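Local coordinates for N-acetylmuramoyl-L-alanine amidase AmiD (Escherichia coli, PDB 3D2Y), which hydrolyses, with one catalytic zinc ion, the amide link between N-acetylmuramoyl groups and L-amino acid residues in cell-wall glycopeptides, at residues 58-61 / 62-65; 125-128 / 129-133. One frame throughout, in Å; residues are numbered along the deposited sequence.

Contact 1: 58-61 / 62-65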
loop_
_atom_site.group_PDB
_atom_site.type_symbol
_atom_site.label_atom_id
_atom_site.label_comp_id
_atom_site.label_asym_id
_atom_site.label_seq_id
_atom_site.Cartn_x
_atom_site.Cartn_y
_atom_site.Cartn_z
ATOM N N LEU A 58 4.541 12.408 -6.482
ATOM C CA LEU A 58 3.430 13.220 -6.007
ATOM C C LEU A 58 2.438 13.470 -7.167
ATOM O O LEU A 58 2.804 14.096 -8.193
ATOM C CB LEU A 58 3.943 14.549 -5.413
ATOM C CG LEU A 58 2.922 15.620 -4.960
ATOM C CD1 LEU A 58 2.001 15.142 -3.803
ATOM C CD2 LEU A 58 3.674 16.875 -4.522
ATOM N N VAL A 59 1.207 12.962 -7.011
ATOM C CA VAL A 59 0.173 13.076 -8.043
ATOM C C VAL A 59 -0.834 14.172 -7.637
ATOM O O VAL A 59 -1.480 14.031 -6.606
ATOM C CB VAL A 59 -0.596 11.742 -8.275
ATOM C CG1 VAL A 59 -1.474 11.877 -9.563
ATOM C CG2 VAL A 59 0.429 10.540 -8.432
ATOM N N PRO A 60 -0.963 15.261 -8.442
ATOM C CA PRO A 60 -1.991 16.250 -8.070
ATOM C C PRO A 60 -3.407 15.626 -8.076
ATOM O O PRO A 60 -3.636 14.588 -8.683
ATOM C CB PRO A 60 -1.871 17.320 -9.179
ATOM C CG PRO A 60 -0.576 17.133 -9.803
ATOM C CD PRO A 60 -0.282 15.645 -9.690
ATOM N N ALA A 61 -4.350 16.303 -7.459
ATOM C CA ALA A 61 -5.751 15.867 -7.456
ATOM C C ALA A 61 -6.304 15.783 -8.869
ATOM O O ALA A 61 -7.065 14.877 -9.177
ATOM C CB ALA A 61 -6.593 16.837 -6.650
ATOM N N VAL A 62 -5.979 16.780 -9.695
ATOM C CA VAL A 62 -6.310 16.758 -11.107
ATOM C C VAL A 62 -5.015 17.188 -11.779
ATOM O O VAL A 62 -4.722 18.384 -11.868
ATOM C CB VAL A 62 -7.518 17.659 -11.459
ATOM C CG1 VAL A 62 -7.833 17.551 -12.992
ATOM C CG2 VAL A 62 -8.752 17.222 -10.588
ATOM N N PRO A 63 -4.216 16.211 -12.240
ATOM C CA PRO A 63 -2.949 16.528 -12.881
ATOM C C PRO A 63 -3.168 17.348 -14.155
ATOM O O PRO A 63 -4.148 17.103 -14.895
ATOM C CB PRO A 63 -2.362 15.145 -13.223
ATOM C CG PRO A 63 -3.069 14.185 -12.304
ATOM C CD PRO A 63 -4.457 14.759 -12.181
ATOM N N PRO A 64 -2.326 18.383 -14.353
ATOM C CA PRO A 64 -2.331 19.195 -15.566
ATOM C C PRO A 64 -1.905 18.255 -16.689
ATOM O O PRO A 64 -1.149 17.299 -16.444
ATOM C CB PRO A 64 -1.240 20.215 -15.292
ATOM C CG PRO A 64 -0.341 19.550 -14.254
ATOM C CD PRO A 64 -1.269 18.787 -13.404
ATOM N N ARG A 65 -2.360 18.536 -17.901
ATOM C CA ARG A 65 -2.004 17.714 -19.060
ATOM C C ARG A 65 -1.183 18.455 -20.132
ATOM O O ARG A 65 -1.458 19.605 -20.478
ATOM C CB ARG A 65 -3.244 17.024 -19.634
ATOM C CG ARG A 65 -4.128 16.445 -18.536
ATOM C CD ARG A 65 -5.320 15.739 -19.085
ATOM N NE ARG A 65 -4.948 14.394 -19.470
ATOM C CZ ARG A 65 -5.771 13.516 -20.029
ATOM N NH1 ARG A 65 -7.047 13.836 -20.262
ATOM N NH2 ARG A 65 -5.307 12.313 -20.355
#
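Pro60 and Pro63 meet ring to ring across a bend, their side chains crossing obliquely, with CD of Pro60 4.1 Å from CG of Pro63. The next proline joins the cluster at about a right angle: CD of Pro64 lies 4.0 Å from CG of Pro60. On the strand side, CG1 of Val59, the methyl anti to the backbone N (chi1 -169°), reaches CG of Pro63 at 3.9 Å. Proline suits these places because its closure fixes phi near -60° and it offers a compact apolar ring without an N-H to satisfy. The bend is a type VIII beta turn over 60-63: Ala61, helical in its backbone angles, and Val62, extended, together bring the CA atoms of Pro60 and Pro63 to 4.9 Å, and the small CB of Ala61 adds little bulk at the corner. Pro63 has no N-H to offer the carbonyl O of Pro60, and its CD packs there instead, at 3.6 Å. With an alanine in place of Pro60, CG and CD are gone, and the rings of Pro63 and Pro64 would probably be left facing a gap, with the backbone freer to turn where the strand ends. Glu106 OE2 accepts a hydrogen bond from the N of Ala61, and weak bonds run from Gln126 NE2 to the carbonyls of Val59 and Pro60. Strand 57-59 lies between strands 73-74 and 100-105, and the bend leads out of it toward strand 65-66: Trp73 touches both Pro60 and Pro64, Phe41 of helix 41-48 touches Pro60, and Val59 packs on Ile103 and Leu105.

Contact 2: 125-128 / 129-133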
loop_
_atom_site.group_PDB
_atom_site.type_symbol
_atom_site.label_atom_id
_atom_site.label_comp_id
_atom_site.label_asym_id
_atom_site.label_seq_id
_atom_site.Cartn_x
_atom_site.Cartn_y
_atom_site.Cartn_z
ATOM N N ALA A 125 -9.689 11.813 -12.287
ATOM C CA ALA A 125 -8.520 12.193 -13.127
ATOM C C ALA A 125 -7.210 11.673 -12.465
ATOM O O ALA A 125 -6.289 11.170 -13.132
ATOM C CB ALA A 125 -8.447 13.636 -13.294
ATOM N N GLN A 126 -7.152 11.798 -11.144
ATOM C CA GLN A 126 -6.000 11.329 -10.359
ATOM C C GLN A 126 -5.815 9.827 -10.467
ATOM O O GLN A 126 -4.702 9.348 -10.714
ATOM C CB GLN A 126 -6.169 11.738 -8.898
ATOM C CG GLN A 126 -5.023 11.324 -7.949
ATOM C CD GLN A 126 -5.176 11.930 -6.575
ATOM O OE1 GLN A 126 -6.075 11.551 -5.791
ATOM N NE2 GLN A 126 -4.318 12.906 -6.273
ATOM N N ILE A 127 -6.898 9.084 -10.289
ATOM C CA ILE A 127 -6.822 7.614 -10.402
ATOM C C ILE A 127 -6.373 7.252 -11.831
ATOM O O ILE A 127 -5.506 6.376 -12.050
ATOM C CB ILE A 127 -8.223 7.003 -10.059
ATOM C CG1 ILE A 127 -8.673 7.397 -8.613
ATOM C CG2 ILE A 127 -8.247 5.499 -10.290
ATOM C CD1 ILE A 127 -7.668 7.005 -7.483
ATOM N N GLN A 128 -6.911 7.974 -12.813
ATOM C CA GLN A 128 -6.576 7.689 -14.209
ATOM C C GLN A 128 -5.067 7.883 -14.505
ATOM O O GLN A 128 -4.466 7.150 -15.312
ATOM C CB GLN A 128 -7.460 8.539 -15.164
ATOM C CG GLN A 128 -8.926 8.021 -15.386
ATOM C CD GLN A 128 -9.052 6.484 -15.466
ATOM O OE1 GLN A 128 -9.559 5.839 -14.541
ATOM N NE2 GLN A 128 -8.588 5.903 -16.563
ATOM N N ALA A 129 -4.474 8.886 -13.858
ATOM C CA ALA A 129 -3.035 9.194 -13.940
ATOM C C ALA A 129 -2.207 8.148 -13.205
ATOM O O ALA A 129 -1.134 7.700 -13.689
ATOM C CB ALA A 129 -2.785 10.595 -13.361
ATOM N N LEU A 130 -2.706 7.758 -12.031
ATOM C CA LEU A 130 -2.049 6.721 -11.186
ATOM C C LEU A 130 -1.886 5.374 -11.857
ATOM O O LEU A 130 -0.844 4.744 -11.697
ATOM C CB LEU A 130 -2.835 6.562 -9.894
ATOM C CG LEU A 130 -2.360 5.528 -8.868
ATOM C CD1 LEU A 130 -0.865 5.751 -8.483
ATOM C CD2 LEU A 130 -3.307 5.509 -7.672
ATOM N N ILE A 131 -2.916 4.913 -12.569
ATOM C CA ILE A 131 -2.927 3.545 -13.147
ATOM C C ILE A 131 -1.673 3.214 -14.011
ATOM O O ILE A 131 -0.991 2.268 -13.701
ATOM C CB ILE A 131 -4.322 3.237 -13.849
ATOM C CG1 ILE A 131 -5.407 3.128 -12.768
ATOM C CG2 ILE A 131 -4.239 1.966 -14.778
ATOM C CD1 ILE A 131 -6.925 3.155 -13.298
ATOM N N PRO A 132 -1.359 4.010 -15.067
ATOM C CA PRO A 132 -0.159 3.701 -15.883
ATOM C C PRO A 132 1.188 3.820 -15.141
ATOM O O PRO A 132 2.131 3.101 -15.466
ATOM C CB PRO A 132 -0.262 4.684 -17.043
ATOM C CG PRO A 132 -1.084 5.809 -16.492
ATOM C CD PRO A 132 -2.088 5.175 -15.609
ATOM N N LEU A 133 1.271 4.688 -14.140
ATOM C CA LEU A 133 2.482 4.823 -13.350
ATOM C C LEU A 133 2.644 3.593 -12.453
ATOM O O LEU A 133 3.710 2.968 -12.418
ATOM C CB LEU A 133 2.429 6.119 -12.519
ATOM C CG LEU A 133 3.527 6.253 -11.442
ATOM C CD1 LEU A 133 4.952 6.304 -12.073
ATOM C CD2 LEU A 133 3.225 7.427 -10.504
#
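Ile127 has CG2 anti to the backbone N, and Ile131, one turn on, has CG1 beside its own N with an extended end (chi2 167°), which carries CD1 back to within 4.0 Å of CG2 of Ile127. The same CD1 passes 4.0 Å from OE1 of Gln128, whose bent chain (chi2 -38°) runs beside that of Ile131. CG1 of Ile131 rests 3.3 Å from the carbonyl O of Ile127, which also accepts a hydrogen bond from N of Ile131, 3.0 Å away. Leu130 N bonds to Gln126 O at 2.9 Å and Ala129 N to Ala125 O at 3.0 Å. The ladder then breaks, because Pro132 has no N-H for Gln128 O; its CD sits 3.1 Å from that oxygen instead, and the helix kinks. Residue types follow the helix faces: Leu130 packs on Ile103 and Leu105 of strand 100-105, the isoleucines face helix 168-173, exposed Gln128 lies at the border and also touches Gln170 of that helix, and Ala129 is small where it meets Pro63. Gln126 NE2 gives its strongest bond to Glu106 O. This is an amphipathic helix with a proline kink, laid against the central sheet of the zinc amidase domain.

In the fold
Contact 1 and contact 2 are neighbours, their centres about 9 Å apart, and both belong to the amidase domain. Contact 2 is the more buried, inside one helix covering the sheet; contact 1 is partly buried, at a strand end that turns toward the surface. Their chemistry differs accordingly: 125-133 combines regular backbone bonding with aliphatic packing, whereas 58-65 relies on proline rings and takes its polar partners from other parts of the chain, among them Gln126, which ties helix 124-141 to the bend, while CB of Ala129 packs on CG of Pro63. The side chains of Val59 and Gln126 lie about 7 and 8 Å from that of Glu104, the catalytic proton acceptor.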